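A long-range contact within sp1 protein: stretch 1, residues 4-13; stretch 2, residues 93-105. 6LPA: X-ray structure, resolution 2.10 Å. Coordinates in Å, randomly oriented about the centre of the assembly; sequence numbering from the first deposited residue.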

ATOM      1  N   ASN A   4       2.001 -19.940  -4.141  1.00 77.00           N
ATOM      2  CA  ASN A   4       3.382 -20.069  -3.685  1.00 76.85           C
ATOM      3  C   ASN A   4       4.302 -20.557  -4.819  1.00 80.39           C
ATOM      4  O   ASN A   4       5.490 -20.823  -4.603  1.00 83.92           O
ATOM      5  CB  ASN A   4       3.470 -21.008  -2.479  1.00 77.26           C
ATOM      6  CG  ASN A   4       4.771 -20.843  -1.706  1.00 79.50           C
ATOM      7  OD1 ASN A   4       4.791 -20.299  -0.596  1.00 72.23           O
ATOM      8  ND2 ASN A   4       5.870 -21.302  -2.299  1.00 84.93           N
ATOM      9  N   GLN A   5       3.735 -20.679  -6.024  1.00 80.67           N
ATOM     10  CA  GLN A   5       4.505 -20.997  -7.232  1.00 72.88           C
ATOM     11  C   GLN A   5       3.624 -20.597  -8.418  1.00 71.35           C
ATOM     12  O   GLN A   5       2.686 -21.322  -8.757  1.00 72.10           O
ATOM     13  CB  GLN A   5       4.882 -22.467  -7.293  1.00 76.68           C
ATOM     14  CG  GLN A   5       6.269 -22.723  -7.844  1.00 79.23           C
ATOM     15  CD  GLN A   5       6.329 -22.670  -9.366  1.00 85.70           C
ATOM     16  OE1 GLN A   5       5.370 -22.266 -10.031  1.00 83.31           O
ATOM     17  NE2 GLN A   5       7.462 -23.090  -9.928  1.00 83.69           N
ATOM     18  N   LEU A   6       3.936 -19.451  -9.031  1.00 66.23           N
ATOM     19  CA  LEU A   6       3.042 -18.789  -9.978  1.00 63.03           C
ATOM     20  C   LEU A   6       3.719 -18.584 -11.327  1.00 60.38           C
ATOM     21  O   LEU A   6       4.872 -18.143 -11.399  1.00 56.75           O
ATOM     22  CB  LEU A   6       2.588 -17.418  -9.445  1.00 63.03           C
ATOM     23  CG  LEU A   6       1.165 -17.140  -8.960  1.00 62.60           C
ATOM     24  CD1 LEU A   6       1.024 -15.668  -8.522  1.00 57.30           C
ATOM     25  CD2 LEU A   6       0.138 -17.492 -10.034  1.00 64.49           C
ATOM     26  N   THR A   7       2.983 -18.877 -12.393  1.00 57.58           N
ATOM     27  CA  THR A   7       3.385 -18.472 -13.729  1.00 57.09           C
ATOM     28  C   THR A   7       2.705 -17.142 -14.040  1.00 54.52           C
ATOM     29  O   THR A   7       1.471 -17.049 -14.052  1.00 54.32           O
ATOM     30  CB  THR A   7       3.037 -19.540 -14.765  1.00 59.02           C
ATOM     31  OG1 THR A   7       3.659 -20.774 -14.387  1.00 61.93           O
ATOM     32  CG2 THR A   7       3.554 -19.134 -16.134  1.00 55.73           C
ATOM     33  N   LEU A   8       3.513 -16.111 -14.245  1.00 50.66           N
ATOM     34  CA  LEU A   8       3.035 -14.764 -14.507  1.00 49.15           C
ATOM     35  C   LEU A   8       3.378 -14.348 -15.928  1.00 50.65           C
ATOM     36  O   LEU A   8       4.400 -14.761 -16.478  1.00 49.85           O
ATOM     37  CB  LEU A   8       3.658 -13.767 -13.527  1.00 47.77           C
ATOM     38  CG  LEU A   8       3.387 -14.004 -12.042  1.00 52.11           C
ATOM     39  CD1 LEU A   8       4.153 -12.992 -11.203  1.00 52.58           C
ATOM     40  CD2 LEU A   8       1.896 -13.971 -11.743  1.00 49.12           C
ATOM     41  N   ALA A   9       2.526 -13.503 -16.505  1.00 45.06           N
ATOM     42  CA  ALA A   9       2.768 -12.943 -17.822  1.00 43.59           C
ATOM     43  C   ALA A   9       3.634 -11.694 -17.683  1.00 49.86           C
ATOM     44  O   ALA A   9       3.144 -10.627 -17.300  1.00 50.86           O
ATOM     45  CB  ALA A   9       1.452 -12.635 -18.525  1.00 42.96           C
ATOM     46  N   VAL A  10       4.915 -11.825 -18.003  1.00 48.39           N
ATOM     47  CA  VAL A  10       5.869 -10.730 -17.862  1.00 48.12           C
ATOM     48  C   VAL A  10       5.833  -9.878 -19.119  1.00 50.08           C
ATOM     49  O   VAL A  10       6.001 -10.390 -20.234  1.00 44.21           O
ATOM     50  CB  VAL A  10       7.280 -11.268 -17.608  1.00 50.13           C
ATOM     51  CG1 VAL A  10       8.293 -10.108 -17.617  1.00 49.50           C
ATOM     52  CG2 VAL A  10       7.303 -12.058 -16.298  1.00 47.10           C
ATOM     53  N   ALA A  11       5.625  -8.574 -18.942  1.00 46.76           N
ATOM     54  CA  ALA A  11       5.452  -7.692 -20.083  1.00 46.70           C
ATOM     55  C   ALA A  11       6.709  -7.693 -20.943  1.00 45.34           C
ATOM     56  O   ALA A  11       7.827  -7.740 -20.428  1.00 48.49           O
ATOM     57  CB  ALA A  11       5.124  -6.281 -19.599  1.00 47.11           C
ATOM     58  N   SER A  12       6.519  -7.667 -22.272  1.00 48.09           N
ATOM     59  CA  SER A  12       7.661  -7.640 -23.175  1.00 48.19           C
ATOM     60  C   SER A  12       7.548  -6.570 -24.259  1.00 51.69           C
ATOM     61  O   SER A  12       8.432  -6.495 -25.119  1.00 57.28           O
ATOM     62  CB  SER A  12       7.875  -9.011 -23.843  1.00 48.41           C
ATOM     63  OG  SER A  12       6.704  -9.402 -24.513  1.00 53.53           O
ATOM     64  N   ASP A  13       6.507  -5.745 -24.260  1.00 46.70           N
ATOM     65  CA  ASP A  13       6.387  -4.697 -25.263  1.00 55.16           C
ATOM     66  C   ASP A  13       7.263  -3.485 -24.928  1.00 55.25           C
ATOM     67  O   ASP A  13       7.596  -3.220 -23.767  1.00 48.70           O
ATOM     68  CB  ASP A  13       4.942  -4.214 -25.384  1.00 50.49           C
ATOM     69  CG  ASP A  13       4.102  -5.093 -26.253  1.00 53.86           C
ATOM     70  OD1 ASP A  13       4.678  -5.847 -27.068  1.00 56.43           O
ATOM     71  OD2 ASP A  13       2.863  -5.014 -26.124  1.00 52.38           O
ATOM     72  N   ASN A  93      -3.137  -5.742 -21.365  1.00 45.78           N
ATOM     73  CA  ASN A  93      -3.159  -6.701 -22.461  1.00 47.10           C
ATOM     74  C   ASN A  93      -1.867  -6.698 -23.284  1.00 49.84           C
ATOM     75  O   ASN A  93      -1.890  -7.095 -24.454  1.00 49.59           O
ATOM     76  CB  ASN A  93      -4.369  -6.424 -23.361  1.00 50.44           C
ATOM     77  CG  ASN A  93      -5.698  -6.785 -22.691  1.00 55.43           C
ATOM     78  OD1 ASN A  93      -5.806  -7.809 -22.015  1.00 53.56           O
ATOM     79  ND2 ASN A  93      -6.702  -5.922 -22.852  1.00 54.47           N
ATOM     80  N   SER A  94      -0.740  -6.265 -22.711  1.00 48.26           N
ATOM     81  CA  SER A  94       0.493  -6.200 -23.490  1.00 45.28           C
ATOM     82  C   SER A  94       0.993  -7.596 -23.868  1.00 50.38           C
ATOM     83  O   SER A  94       0.622  -8.610 -23.259  1.00 47.13           O
ATOM     84  CB  SER A  94       1.591  -5.483 -22.711  1.00 47.68           C
ATOM     85  OG  SER A  94       2.209  -6.385 -21.822  1.00 45.64           O
ATOM     86  N   ASN A  95       1.861  -7.631 -24.885  1.00 47.18           N
ATOM     87  CA  ASN A  95       2.584  -8.850 -25.221  1.00 46.36           C
ATOM     88  C   ASN A  95       3.489  -9.219 -24.059  1.00 49.19           C
ATOM     89  O   ASN A  95       3.947  -8.359 -23.299  1.00 48.20           O
ATOM     90  CB  ASN A  95       3.415  -8.677 -26.500  1.00 46.34           C
ATOM     91  CG  ASN A  95       2.552  -8.358 -27.722  1.00 55.64           C
ATOM     92  OD1 ASN A  95       1.488  -8.946 -27.909  1.00 55.87           O
ATOM     93  ND2 ASN A  95       3.012  -7.428 -28.556  1.00 54.07           N
ATOM     94  N   TYR A  96       3.746 -10.513 -23.924  1.00 46.37           N
ATOM     95  CA  TYR A  96       4.334 -11.034 -22.705  1.00 49.80           C
ATOM     96  C   TYR A  96       5.147 -12.264 -23.048  1.00 48.68           C
ATOM     97  O   TYR A  96       5.041 -12.820 -24.145  1.00 49.69           O
ATOM     98  CB  TYR A  96       3.261 -11.405 -21.670  1.00 45.45           C
ATOM     99  CG  TYR A  96       2.310 -12.478 -22.174  1.00 50.17           C
ATOM    100  CD1 TYR A  96       1.238 -12.144 -22.996  1.00 52.25           C
ATOM    101  CD2 TYR A  96       2.490 -13.829 -21.848  1.00 51.35           C
ATOM    102  CE1 TYR A  96       0.372 -13.109 -23.476  1.00 55.67           C
ATOM    103  CE2 TYR A  96       1.610 -14.818 -22.329  1.00 52.29           C
ATOM    104  CZ  TYR A  96       0.557 -14.441 -23.144  1.00 56.00           C
ATOM    105  OH  TYR A  96      -0.333 -15.370 -23.641  1.00 57.33           O
ATOM    106  N   VAL A  97       5.963 -12.673 -22.082  1.00 45.79           N
ATOM    107  CA  VAL A  97       6.583 -13.985 -22.035  1.00 48.12           C
ATOM    108  C   VAL A  97       6.279 -14.569 -20.659  1.00 50.74           C
ATOM    109  O   VAL A  97       6.229 -13.848 -19.654  1.00 48.26           O
ATOM    110  CB  VAL A  97       8.113 -13.922 -22.291  1.00 53.98           C
ATOM    111  CG1 VAL A  97       8.416 -13.340 -23.677  1.00 45.39           C
ATOM    112  CG2 VAL A  97       8.821 -13.119 -21.212  1.00 51.09           C
ATOM    113  N   LEU A  98       6.071 -15.879 -20.613  1.00 48.07           N
ATOM    114  CA  LEU A  98       5.731 -16.544 -19.360  1.00 51.51           C
ATOM    115  C   LEU A  98       6.982 -16.826 -18.544  1.00 54.09           C
ATOM    116  O   LEU A  98       8.010 -17.243 -19.087  1.00 54.01           O
ATOM    117  CB  LEU A  98       4.970 -17.838 -19.648  1.00 52.86           C
ATOM    118  CG  LEU A  98       3.628 -17.608 -20.344  1.00 51.71           C
ATOM    119  CD1 LEU A  98       2.904 -18.925 -20.705  1.00 52.63           C
ATOM    120  CD2 LEU A  98       2.752 -16.734 -19.462  1.00 50.38           C
ATOM    121  N   GLU A  99       6.901 -16.571 -17.232  1.00 50.08           N
ATOM    122  CA  GLU A  99       8.029 -16.745 -16.326  1.00 51.84           C
ATOM    123  C   GLU A  99       7.536 -17.214 -14.965  1.00 57.19           C
ATOM    124  O   GLU A  99       6.385 -16.990 -14.586  1.00 54.11           O
ATOM    125  CB  GLU A  99       8.845 -15.454 -16.129  1.00 59.27           C
ATOM    126  CG  GLU A  99       9.239 -14.711 -17.386  1.00 56.41           C
ATOM    127  CD  GLU A  99      10.324 -15.415 -18.145  1.00 59.04           C
ATOM    128  OE1 GLU A  99      10.746 -16.501 -17.688  1.00 57.08           O
ATOM    129  OE2 GLU A  99      10.759 -14.882 -19.186  1.00 57.13           O
ATOM    130  N   GLU A 100       8.456 -17.817 -14.210  1.00 57.56           N
ATOM    131  CA  GLU A 100       8.152 -18.509 -12.966  1.00 58.99           C
ATOM    132  C   GLU A 100       8.587 -17.684 -11.765  1.00 57.80           C
ATOM    133  O   GLU A 100       9.746 -17.266 -11.680  1.00 56.29           O
ATOM    134  CB  GLU A 100       8.842 -19.873 -12.936  1.00 60.67           C
ATOM    135  CG  GLU A 100       7.989 -20.940 -12.326  1.00 68.60           C
ATOM    136  CD  GLU A 100       6.907 -21.439 -13.267  1.00 71.42           C
ATOM    137  OE1 GLU A 100       6.751 -20.865 -14.373  1.00 63.05           O
ATOM    138  OE2 GLU A 100       6.216 -22.420 -12.895  1.00 78.90           O
ATOM    139  N   PHE A 101       7.662 -17.475 -10.831  1.00 55.45           N
ATOM    140  CA  PHE A 101       7.910 -16.691  -9.632  1.00 56.52           C
ATOM    141  C   PHE A 101       7.437 -17.472  -8.417  1.00 60.68           C
ATOM    142  O   PHE A 101       6.607 -18.378  -8.517  1.00 66.80           O
ATOM    143  CB  PHE A 101       7.182 -15.336  -9.655  1.00 54.52           C
ATOM    144  CG  PHE A 101       7.584 -14.440 -10.788  1.00 52.67           C
ATOM    145  CD1 PHE A 101       7.066 -14.627 -12.065  1.00 55.16           C
ATOM    146  CD2 PHE A 101       8.458 -13.393 -10.578  1.00 51.46           C
ATOM    147  CE1 PHE A 101       7.442 -13.786 -13.124  1.00 52.96           C
ATOM    148  CE2 PHE A 101       8.825 -12.554 -11.622  1.00 52.10           C
ATOM    149  CZ  PHE A 101       8.315 -12.754 -12.892  1.00 51.90           C
ATOM    150  N   GLN A 102       7.936 -17.081  -7.251  1.00 60.81           N
ATOM    151  CA  GLN A 102       7.426 -17.604  -5.992  1.00 66.77           C
ATOM    152  C   GLN A 102       6.844 -16.465  -5.162  1.00 63.27           C
ATOM    153  O   GLN A 102       7.555 -15.505  -4.833  1.00 60.42           O
ATOM    154  CB  GLN A 102       8.521 -18.354  -5.245  1.00 69.53           C
ATOM    155  CG  GLN A 102       8.428 -19.838  -5.533  1.00 74.71           C
ATOM    156  CD  GLN A 102       9.709 -20.563  -5.261  1.00 82.94           C
ATOM    157  OE1 GLN A 102      10.798 -19.994  -5.386  1.00 78.12           O
ATOM    158  NE2 GLN A 102       9.597 -21.836  -4.890  1.00 88.96           N
ATOM    159  N   VAL A 103       5.557 -16.593  -4.815  1.00 61.91           N
ATOM    160  CA  VAL A 103       4.734 -15.504  -4.289  1.00 64.86           C
ATOM    161  C   VAL A 103       3.901 -15.981  -3.099  1.00 67.43           C
ATOM    162  O   VAL A 103       3.247 -17.027  -3.170  1.00 70.35           O
ATOM    163  CB  VAL A 103       3.785 -14.937  -5.368  1.00 62.93           C
ATOM    164  CG1 VAL A 103       3.104 -13.689  -4.854  1.00 56.95           C
ATOM    165  CG2 VAL A 103       4.521 -14.673  -6.683  1.00 60.21           C
ATOM    166  N   ILE A 104       3.883 -15.186  -2.031  1.00 65.70           N
ATOM    167  CA  ILE A 104       2.943 -15.349  -0.926  1.00 67.74           C
ATOM    168  C   ILE A 104       2.006 -14.137  -0.890  1.00 72.71           C
ATOM    169  O   ILE A 104       2.271 -13.093  -1.494  1.00 66.89           O
ATOM    170  CB  ILE A 104       3.661 -15.508   0.430  1.00 67.63           C
ATOM    171  CG1 ILE A 104       5.022 -16.167   0.256  1.00 66.54           C
ATOM    172  CG2 ILE A 104       2.807 -16.324   1.399  1.00 76.47           C
ATOM    173  CD1 ILE A 104       5.855 -16.123   1.499  1.00 63.47           C
ATOM    174  N   PHE A 105       0.915 -14.270  -0.132  1.00 77.70           N
ATOM    175  CA  PHE A 105      -0.032 -13.166   0.102  1.00 77.63           C
ATOM    176  C   PHE A 105      -0.313 -12.966   1.595  1.00 79.71           C
ATOM    177  O   PHE A 105      -1.153 -12.145   1.980  1.00 86.03           O
ATOM    178  CB  PHE A 105      -1.344 -13.421  -0.645  1.00 78.78           C
ATOM    179  CG  PHE A 105      -1.143 -14.018  -2.002  1.00 78.19           C
ATOM    180  CD1 PHE A 105      -0.911 -13.209  -3.099  1.00 75.53           C
ATOM    181  CD2 PHE A 105      -1.151 -15.393  -2.176  1.00 79.66           C
ATOM    182  CE1 PHE A 105      -0.706 -13.757  -4.356  1.00 75.86           C
ATOM    183  CE2 PHE A 105      -0.945 -15.947  -3.430  1.00 82.84           C
ATOM    184  CZ  PHE A 105      -0.722 -15.122  -4.523  1.00 76.13           C
TER

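Residues at least 81 positions apart in sequence meet here as two neighbouring antiparallel strands, 6-11 and 96-101, with 1121 Å² buried between the two stretches. The register is simple: moving forward along stretch 2 means moving backward along stretch 1, from Asp 13 down to Asn 4. The strand directions differ by 141° rather than 180°, so the pair is visibly twisted. Reciprocal NH-to-O bonds fall on alternate pairs, 97/10, 99/8 and 101/6; the pairs between them lack such bonds and bring their CA atoms closer together.

Asn 93 makes no contact, and the interface opens at Ser 94. Ser 94 OG donates to Asn 95 O at 3.0 Å and lies 3.7 Å from Ala 11 CB. Asn 95 then anchors this end. Asp 13 receives it with both carboxylate oxygens: Asn 95 ND2 donates to Asp 13 OD1 at 2.7 Å and Asn 95 N to Asp 13 OD2 at 3.1 Å. Asn 95 O in turn accepts from Ser 12 N at 2.9 Å, so the ladder continues past the strand proper. The Asn 95 NH finds no carbonyl in stretch 1, and the Asp 13 carboxylate takes that place.

Tyr 96 pairs with Ala 11 at a non-hydrogen-bonded position, where Tyr 96 CA and Ala 11 CA come within 4.4 Å. Tyr 96 CA approaches Val 10 O at 3.0 Å, a CA-H...O contact, while the ring leads away from stretch 1 but still leaves Tyr 96 CD2 3.7 Å from Ala 9 CB.

Val 97 and Val 10 form the first closed rung: Val 97 N to Val 10 O and Val 10 N to Val 97 O are both 2.9 Å. Leu 98 sits opposite Ala 9 without such bonds, and the small alanine is met by the leucine's end, Leu 98 CD2 lying 4.1 Å from Ala 9 CA. Glu 99 restores the rung with Leu 8, giving 3.2 Å from Glu 99 N to Leu 8 O and 3.0 Å from Leu 8 N to Glu 99 O. The aliphatic part of this glutamate is useful too, for Glu 99 CG packs 3.5 Å from Val 10 CG2.

The face that carries Ala 9 and Leu 98 turns polar at Thr 7 and Glu 100. Thr 7 OG1 donates to Glu 100 OE1 at 3.1 Å, a cross-strand pairing suited to an exposed position.

Phe 101 ends the strand and joins an apolar cluster. Its backbone closes a rung with Leu 6, both N-to-O distances (Phe 101 N to Leu 6 O, Leu 6 N to Phe 101 O) being 2.9 Å. Its ring shares a face of the sheet with Leu 6, Leu 8 and Val 10: Leu 8 CD1 lies over the ring, 3.9 Å from the Phe 101 ring centroid, in a CH-pi contact, and Val 10 CG2 reaches the ring edge at Phe 101 CE1, 3.6 Å away.

Beyond it the pairing loosens. Gln 102 CG rests 3.2 Å from Asn 4 O, and Val 103 O takes a CA-H...O contact from Asn 4 CA at 3.1 Å. Leu 6 CD1 gathers the last apolar neighbours, Val 103 CG2 at 4.1 Å and, at the ring edge, Phe 105 CZ at 4.4 Å.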